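Local coordinates for gluconate kinase (Lactobacillus acidophilus, PDB 3LL3), which probably phosphorylates a sugar substrate such as gluconate or xylulose with ATP, as a member of the FGGY family of carbohydrate kinases, at residues 334-339 against 354-359. Sequence-based numbering, arbitrary orientation.
Sequences LIFLPY and GSFVGL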
loop_
_atom_site.group_PDB
_atom_site.type_symbol
_atom_site.label_atom_id
_atom_site.label_comp_id
_atom_site.label_asym_id
_atom_site.label_seq_id
_atom_site.Cartn_x
_atom_site.Cartn_y
_atom_site.Cartn_z
ATOM N N LEU A 334 -9.896 0.326 -3.357
ATOM C CA LEU A 334 -8.463 0.199 -3.179
ATOM C C LEU A 334 -7.780 1.488 -3.661
ATOM O O LEU A 334 -8.029 1.944 -4.768
ATOM C CB LEU A 334 -7.940 -1.029 -3.920
ATOM C CG LEU A 334 -6.424 -1.233 -3.855
ATOM C CD1 LEU A 334 -5.963 -1.399 -2.400
ATOM C CD2 LEU A 334 -6.022 -2.419 -4.703
ATOM N N ILE A 335 -6.935 2.079 -2.819
ATOM C CA ILE A 335 -6.183 3.274 -3.187
ATOM C C ILE A 335 -4.729 2.948 -3.557
ATOM O O ILE A 335 -4.037 2.223 -2.828
ATOM C CB ILE A 335 -6.170 4.310 -2.050
ATOM C CG1 ILE A 335 -7.576 4.870 -1.827
ATOM C CG2 ILE A 335 -5.159 5.444 -2.365
ATOM C CD1 ILE A 335 -8.231 5.396 -3.093
ATOM N N PHE A 336 -4.280 3.486 -4.689
ATOM C CA PHE A 336 -2.886 3.399 -5.094
ATOM C C PHE A 336 -2.307 4.802 -5.182
ATOM O O PHE A 336 -2.698 5.578 -6.064
ATOM C CB PHE A 336 -2.736 2.698 -6.445
ATOM C CG PHE A 336 -1.304 2.580 -6.916
ATOM C CD1 PHE A 336 -0.415 1.702 -6.297
ATOM C CD2 PHE A 336 -0.844 3.333 -7.983
ATOM C CE1 PHE A 336 0.906 1.585 -6.740
ATOM C CE2 PHE A 336 0.464 3.226 -8.426
ATOM C CZ PHE A 336 1.343 2.361 -7.809
ATOM N N LEU A 337 -1.402 5.138 -4.264
ATOM C CA LEU A 337 -0.649 6.390 -4.398
ATOM C C LEU A 337 0.543 6.101 -5.319
ATOM O O LEU A 337 1.374 5.254 -5.012
ATOM C CB LEU A 337 -0.187 6.921 -3.033
ATOM C CG LEU A 337 -1.255 7.174 -1.955
ATOM C CD1 LEU A 337 -0.638 7.689 -0.639
ATOM C CD2 LEU A 337 -2.298 8.154 -2.465
ATOM N N PRO A 338 0.617 6.795 -6.466
ATOM C CA PRO A 338 1.542 6.400 -7.543
ATOM C C PRO A 338 2.973 6.922 -7.412
ATOM O O PRO A 338 3.730 6.823 -8.379
ATOM C CB PRO A 338 0.920 7.026 -8.795
ATOM C CG PRO A 338 0.021 8.109 -8.307
ATOM C CD PRO A 338 -0.223 7.946 -6.832
ATOM N N TYR A 339 3.353 7.441 -6.253
ATOM C CA TYR A 339 4.613 8.178 -6.166
ATOM C C TYR A 339 5.881 7.331 -6.172
ATOM O O TYR A 339 6.746 7.526 -5.322
ATOM C CB TYR A 339 4.619 9.048 -4.928
ATOM C CG TYR A 339 3.317 9.745 -4.645
ATOM C CD1 TYR A 339 2.694 10.533 -5.603
ATOM C CD2 TYR A 339 2.750 9.673 -3.390
ATOM C CE1 TYR A 339 1.509 11.205 -5.306
ATOM C CE2 TYR A 339 1.576 10.311 -3.095
ATOM C CZ TYR A 339 0.960 11.083 -4.048
ATOM O OH TYR A 339 -0.212 11.720 -3.700
ATOM N N GLY A 354 5.493 4.998 -3.434
ATOM C CA GLY A 354 4.147 4.542 -3.763
ATOM C C GLY A 354 3.534 3.634 -2.701
ATOM O O GLY A 354 4.274 3.052 -1.907
ATOM N N SER A 355 2.202 3.522 -2.685
ATOM C CA SER A 355 1.487 2.673 -1.726
ATOM C C SER A 355 0.213 2.083 -2.342
ATOM O O SER A 355 -0.443 2.737 -3.159
ATOM C CB SER A 355 1.069 3.478 -0.482
ATOM O OG SER A 355 2.184 4.082 0.156
ATOM N N PHE A 356 -0.129 0.855 -1.950
ATOM C CA PHE A 356 -1.488 0.348 -2.095
ATOM C C PHE A 356 -2.094 0.407 -0.715
ATOM O O PHE A 356 -1.559 -0.217 0.192
ATOM C CB PHE A 356 -1.510 -1.124 -2.536
ATOM C CG PHE A 356 -1.204 -1.343 -4.000
ATOM C CD1 PHE A 356 -2.207 -1.228 -4.956
ATOM C CD2 PHE A 356 0.075 -1.700 -4.409
ATOM C CE1 PHE A 356 -1.942 -1.452 -6.302
ATOM C CE2 PHE A 356 0.362 -1.919 -5.759
ATOM C CZ PHE A 356 -0.638 -1.778 -6.712
ATOM N N VAL A 357 -3.208 1.108 -0.537
ATOM C CA VAL A 357 -3.878 1.115 0.772
ATOM C C VAL A 357 -5.360 0.749 0.679
ATOM O O VAL A 357 -6.095 1.314 -0.130
ATOM C CB VAL A 357 -3.723 2.480 1.509
ATOM C CG1 VAL A 357 -4.419 2.446 2.889
ATOM C CG2 VAL A 357 -2.257 2.855 1.662
ATOM N N GLY A 358 -5.798 -0.194 1.518
ATOM C CA GLY A 358 -7.191 -0.607 1.543
ATOM C C GLY A 358 -7.445 -2.039 1.102
ATOM O O GLY A 358 -8.532 -2.369 0.661
ATOM N N LEU A 359 -6.436 -2.891 1.208
ATOM C CA LEU A 359 -6.545 -4.258 0.718
ATOM C C LEU A 359 -7.389 -5.161 1.638
ATOM O O LEU A 359 -7.425 -4.995 2.860
ATOM C CB LEU A 359 -5.166 -4.888 0.526
ATOM C CG LEU A 359 -4.221 -4.394 -0.569
ATOM C CD1 LEU A 359 -2.802 -4.846 -0.255
ATOM C CD2 LEU A 359 -4.661 -4.911 -1.944
#
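Ile335 and Leu337 pair with Val357 and Ser355 in a short antiparallel beta ribbon, buried in the C-terminal FGGY region at the subunit interface. Two hydrogen-bonded pairs frame a non-hydrogen-bonded one: Val357 N donates to Ile335 O at 2.7 Å and Ile335 N returns a bond to Val357 O, while Leu337 N and Ser355 N exchange the same reciprocal bonds with Ser355 O and Leu337 O. Between them, Phe336 and Phe356 lie on one face of the ribbon, their CA atoms 4.5 Å apart. CG of Phe336 is anti to the backbone N (chi1 -180°), which lays its ring alongside its own strand with CD1 turned to the partner, and Phe336 CD1 sits 3.4 Å above the plane of the Phe356 ring, over its centre. The planes meet at 46°, an oblique pairing with centroids 4.6 Å apart. Leu334 extends this apolar row, its CD2 4.0 Å from Phe356 CD1 and its CD1 3.8 Å from Leu359 CD2. Phe356 also rests on Val372 of helix 365-388; an alanine here would probably open a gap against Val372 and leave the Phe336 ring without the face it packs on. On the other face, Val357 meets Ile481 of helix 465-485. Strand 354-359 pairs antiparallel with a strand of the second subunit, so the arrangement is that of a two-stranded ribbon continued into an intersubunit beta sheet.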